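Synaptic vesicle membrane protein VAT-1 homolog-like (Homo sapiens, PDB 4A27) probably acts as an oxidoreductase of the quinone oxidoreductase subfamily within the zinc-containing alcohol dehydrogenase family. Local coordinates at residues P112-F123 and L300-P311. Numbering follows the deposited sequence.
Sequences PDDMSFSEAAAF and LIGLYNQKKIKP
The phenol of Tyr-304 reaches across to Glu-119, its OH donating to Glu-119 OE1 at 3.0 Å from above the carboxylate plane, with that plane turned 61° from the ring. Glu-119 OE2 forms a salt bridge with Lys-310 NZ at 3.0 Å, so each oxygen of this buried acid has a partner across the interface. Over the centre of the Tyr-304 ring sits the methyl of Met-115, CE lying 3.3 Å from the ring centroid in a CH-pi contact; the sulfur stands farther back above the same face. A chi1 of 178° swings the Tyr-304 ring away from its own backbone N and sends it from the end of helix 290-305 toward the loop before helix 117-121. A phenylalanine in its place would probably leave Glu-119 OE1 without its donor across the interface. Phe-123 packs beside this group, its CD1 edge 3.6 Å from Pro-311 CG and its CZ 3.7 Å from Leu-300 CB. The contact thus joins the loop and short helix 117-121, which run on from strand 108-110 of the mixed sheet, to the end of helix 290-305 in the medium-chain dehydrogenase fold. Behind Glu-119, a capping box fixes the start of helix 117-121: Glu-119 N donates to Ser-116 OG, and Ser-116 N returns a weak bond to Glu-119 OE1. On the second segment, a Schellman motif at Lys-307 ends helix 290-305, and farther along Gln-161 accepts from Lys-310 N.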
loop_
_atom_site.group_PDB
_atom_site.type_symbol
_atom_site.label_atom_id
_atom_site.label_comp_id
_atom_site.label_asym_id
_atom_site.label_seq_id
_atom_site.Cartn_x
_atom_site.Cartn_y
_atom_site.Cartn_z
ATOM N N PRO A 112 30.962 -5.531 0.026
ATOM C CA PRO A 112 31.997 -5.383 -0.999
ATOM C C PRO A 112 33.308 -4.822 -0.455
ATOM O O PRO A 112 33.305 -4.054 0.520
ATOM C CB PRO A 112 31.392 -4.365 -1.983
ATOM C CG PRO A 112 29.990 -4.103 -1.539
ATOM C CD PRO A 112 29.878 -4.539 -0.111
ATOM N N ASP A 113 34.407 -5.155 -1.129
ATOM C CA ASP A 113 35.753 -4.694 -0.741
ATOM C C ASP A 113 35.876 -3.168 -0.764
ATOM O O ASP A 113 36.634 -2.592 0.007
ATOM C CB ASP A 113 36.820 -5.312 -1.678
ATOM C CG ASP A 113 36.919 -6.855 -1.563
ATOM O OD1 ASP A 113 36.468 -7.445 -0.548
ATOM O OD2 ASP A 113 37.455 -7.483 -2.496
ATOM N N ASP A 114 35.115 -2.518 -1.638
ATOM C CA ASP A 114 35.129 -1.063 -1.771
ATOM C C ASP A 114 34.475 -0.343 -0.584
ATOM O O ASP A 114 34.668 0.851 -0.417
ATOM C CB ASP A 114 34.369 -0.647 -3.039
ATOM C CG ASP A 114 35.204 -0.749 -4.284
ATOM O OD1 ASP A 114 36.315 -1.323 -4.229
ATOM O OD2 ASP A 114 34.738 -0.249 -5.329
ATOM N N MET A 115 33.658 -1.061 0.180
ATOM C CA MET A 115 32.878 -0.460 1.244
ATOM C C MET A 115 33.645 -0.492 2.582
ATOM O O MET A 115 34.008 -1.545 3.053
ATOM C CB MET A 115 31.526 -1.180 1.348
ATOM C CG MET A 115 30.579 -0.546 2.360
ATOM S SD MET A 115 28.999 -1.444 2.517
ATOM C CE MET A 115 28.240 -0.839 1.001
ATOM N N SER A 116 33.867 0.672 3.196
ATOM C CA SER A 116 34.626 0.768 4.426
ATOM C C SER A 116 33.727 0.282 5.560
ATOM O O SER A 116 32.504 0.145 5.354
ATOM C CB SER A 116 34.992 2.220 4.711
ATOM O OG SER A 116 33.815 2.927 5.020
ATOM N N PHE A 117 34.312 0.004 6.724
ATOM C CA PHE A 117 33.512 -0.500 7.864
ATOM C C PHE A 117 32.533 0.548 8.382
ATOM O O PHE A 117 31.422 0.197 8.804
ATOM C CB PHE A 117 34.389 -0.999 9.020
ATOM C CG PHE A 117 35.162 -2.241 8.685
ATOM C CD1 PHE A 117 34.506 -3.454 8.535
ATOM C CD2 PHE A 117 36.529 -2.189 8.470
ATOM C CE1 PHE A 117 35.205 -4.609 8.208
ATOM C CE2 PHE A 117 37.231 -3.333 8.124
ATOM C CZ PHE A 117 36.564 -4.543 7.996
ATOM N N SER A 118 32.943 1.822 8.373
ATOM C CA SER A 118 32.076 2.912 8.831
ATOM C C SER A 118 30.869 3.085 7.884
ATOM O O SER A 118 29.747 3.197 8.332
ATOM C CB SER A 118 32.844 4.231 9.014
ATOM O OG SER A 118 33.417 4.653 7.800
ATOM N N GLU A 119 31.078 3.075 6.576
ATOM C CA GLU A 119 29.945 3.055 5.627
ATOM C C GLU A 119 28.985 1.889 5.854
ATOM O O GLU A 119 27.760 2.052 5.721
ATOM C CB GLU A 119 30.446 2.913 4.195
ATOM C CG GLU A 119 30.656 4.183 3.460
ATOM C CD GLU A 119 31.024 3.936 1.993
ATOM O OE1 GLU A 119 31.952 3.150 1.711
ATOM O OE2 GLU A 119 30.386 4.535 1.124
ATOM N N ALA A 120 29.561 0.695 6.090
ATOM C CA ALA A 120 28.805 -0.526 6.213
ATOM C C ALA A 120 27.882 -0.514 7.437
ATOM O O ALA A 120 26.766 -1.015 7.356
ATOM C CB ALA A 120 29.757 -1.802 6.259
ATOM N N ALA A 121 28.345 0.072 8.539
ATOM C CA ALA A 121 27.534 0.179 9.764
ATOM C C ALA A 121 26.488 1.236 9.594
ATOM O O ALA A 121 25.636 1.394 10.443
ATOM C CB ALA A 121 28.413 0.556 10.983
ATOM N N ALA A 122 26.670 2.073 8.573
ATOM C CA ALA A 122 25.700 3.093 8.230
ATOM C C ALA A 122 24.644 2.624 7.266
ATOM O O ALA A 122 23.748 3.400 6.923
ATOM C CB ALA A 122 26.424 4.262 7.614
ATOM N N PHE A 123 24.832 1.427 6.714
ATOM C CA PHE A 123 24.092 0.959 5.532
ATOM C C PHE A 123 22.710 0.268 5.857
ATOM O O PHE A 123 21.668 0.787 5.471
ATOM C CB PHE A 123 24.996 0.016 4.753
ATOM C CG PHE A 123 24.559 -0.253 3.370
ATOM C CD1 PHE A 123 24.789 0.679 2.371
ATOM C CD2 PHE A 123 23.904 -1.433 3.043
ATOM C CE1 PHE A 123 24.387 0.433 1.057
ATOM C CE2 PHE A 123 23.502 -1.685 1.718
ATOM C CZ PHE A 123 23.756 -0.745 0.733
ATOM N N LEU A 300 20.031 -3.606 -2.659
ATOM C CA LEU A 300 20.802 -2.412 -2.172
ATOM C C LEU A 300 22.307 -2.525 -2.539
ATOM O O LEU A 300 22.920 -1.549 -2.972
ATOM C CB LEU A 300 20.632 -2.195 -0.683
ATOM C CG LEU A 300 19.233 -1.779 -0.241
ATOM C CD1 LEU A 300 19.070 -1.830 1.246
ATOM C CD2 LEU A 300 18.929 -0.279 -0.765
ATOM N N ILE A 301 22.893 -3.719 -2.410
ATOM C CA ILE A 301 24.329 -3.880 -2.683
ATOM C C ILE A 301 24.615 -3.744 -4.183
ATOM O O ILE A 301 25.651 -3.163 -4.581
ATOM C CB ILE A 301 24.891 -5.197 -2.105
ATOM C CG1 ILE A 301 25.050 -5.114 -0.589
ATOM C CG2 ILE A 301 26.297 -5.494 -2.649
ATOM C CD1 ILE A 301 25.428 -6.482 0.022
ATOM N N GLY A 302 23.696 -4.261 -5.008
ATOM C CA GLY A 302 23.767 -4.069 -6.471
ATOM C C GLY A 302 23.779 -2.591 -6.836
ATOM O O GLY A 302 24.639 -2.164 -7.574
ATOM N N LEU A 303 22.878 -1.799 -6.236
ATOM C CA LEU A 303 22.861 -0.357 -6.437
ATOM C C LEU A 303 24.156 0.309 -5.938
ATOM O O LEU A 303 24.724 1.162 -6.641
ATOM C CB LEU A 303 21.628 0.287 -5.739
ATOM C CG LEU A 303 20.271 -0.061 -6.362
ATOM C CD1 LEU A 303 19.111 0.545 -5.539
ATOM C CD2 LEU A 303 20.194 0.408 -7.828
ATOM N N TYR A 304 24.629 -0.059 -4.738
ATOM C CA TYR A 304 25.893 0.485 -4.230
ATOM C C TYR A 304 27.077 0.271 -5.222
ATOM O O TYR A 304 27.890 1.175 -5.469
ATOM C CB TYR A 304 26.259 -0.143 -2.913
ATOM C CG TYR A 304 27.578 0.335 -2.371
ATOM C CD1 TYR A 304 27.653 1.488 -1.591
ATOM C CD2 TYR A 304 28.750 -0.365 -2.622
ATOM C CE1 TYR A 304 28.845 1.933 -1.074
ATOM C CE2 TYR A 304 29.968 0.079 -2.098
ATOM C CZ TYR A 304 29.984 1.226 -1.316
ATOM O OH TYR A 304 31.132 1.706 -0.777
ATOM N N ASN A 305 27.167 -0.939 -5.745
ATOM C CA ASN A 305 28.224 -1.308 -6.726
ATOM C C ASN A 305 28.132 -0.583 -8.071
ATOM O O ASN A 305 29.139 -0.364 -8.724
ATOM C CB ASN A 305 28.205 -2.818 -6.945
ATOM C CG ASN A 305 28.724 -3.601 -5.709
ATOM O OD1 ASN A 305 29.352 -3.039 -4.828
ATOM N ND2 ASN A 305 28.412 -4.879 -5.637
ATOM N N GLN A 306 26.922 -0.247 -8.491
ATOM C CA GLN A 306 26.715 0.595 -9.646
ATOM C C GLN A 306 26.853 2.085 -9.306
ATOM O O GLN A 306 26.629 2.939 -10.173
ATOM C CB GLN A 306 25.329 0.342 -10.236
ATOM C CG GLN A 306 25.128 -1.050 -10.803
ATOM C CD GLN A 306 23.665 -1.309 -11.201
ATOM O OE1 GLN A 306 22.757 -0.606 -10.776
ATOM N NE2 GLN A 306 23.448 -2.323 -12.024
ATOM N N LYS A 307 27.199 2.398 -8.055
ATOM C CA LYS A 307 27.466 3.781 -7.618
ATOM C C LYS A 307 26.230 4.635 -7.671
ATOM O O LYS A 307 26.319 5.840 -7.795
ATOM C CB LYS A 307 28.570 4.450 -8.461
ATOM C CG LYS A 307 29.794 3.591 -8.711
ATOM C CD LYS A 307 30.599 3.412 -7.436
ATOM C CE LYS A 307 31.856 2.635 -7.691
ATOM N NZ LYS A 307 32.644 2.571 -6.436
ATOM N N LYS A 308 25.073 4.016 -7.524
ATOM C CA LYS A 308 23.821 4.752 -7.455
ATOM C C LYS A 308 23.392 5.144 -6.058
ATOM O O LYS A 308 22.559 6.008 -5.911
ATOM C CB LYS A 308 22.719 3.954 -8.115
ATOM C CG LYS A 308 22.901 3.930 -9.665
ATOM C CD LYS A 308 22.054 2.857 -10.304
ATOM C CE LYS A 308 22.141 2.906 -11.884
ATOM N NZ LYS A 308 21.047 3.755 -12.420
ATOM N N ILE A 309 23.931 4.497 -5.036
ATOM C CA ILE A 309 23.672 4.911 -3.675
ATOM C C ILE A 309 24.972 4.860 -2.859
ATOM O O ILE A 309 25.897 4.146 -3.210
ATOM C CB ILE A 309 22.591 4.040 -2.978
ATOM C CG1 ILE A 309 23.010 2.582 -2.879
ATOM C CG2 ILE A 309 21.173 4.149 -3.644
ATOM C CD1 ILE A 309 22.113 1.809 -1.876
ATOM N N LYS A 310 25.003 5.608 -1.758
ATOM C CA LYS A 310 26.155 5.721 -0.892
ATOM C C LYS A 310 25.717 6.328 0.453
ATOM O O LYS A 310 25.183 7.435 0.501
ATOM C CB LYS A 310 27.226 6.597 -1.554
ATOM C CG LYS A 310 28.472 6.836 -0.704
ATOM C CD LYS A 310 29.576 7.549 -1.504
ATOM C CE LYS A 310 30.973 7.350 -0.889
ATOM N NZ LYS A 310 31.552 6.001 -1.180
ATOM N N PRO A 311 25.941 5.610 1.538
ATOM C CA PRO A 311 25.565 6.117 2.845
ATOM C C PRO A 311 26.254 7.445 3.155
ATOM O O PRO A 311 27.392 7.653 2.777
ATOM C CB PRO A 311 25.984 4.992 3.801
ATOM C CG PRO A 311 26.333 3.825 2.966
ATOM C CD PRO A 311 26.549 4.261 1.587
#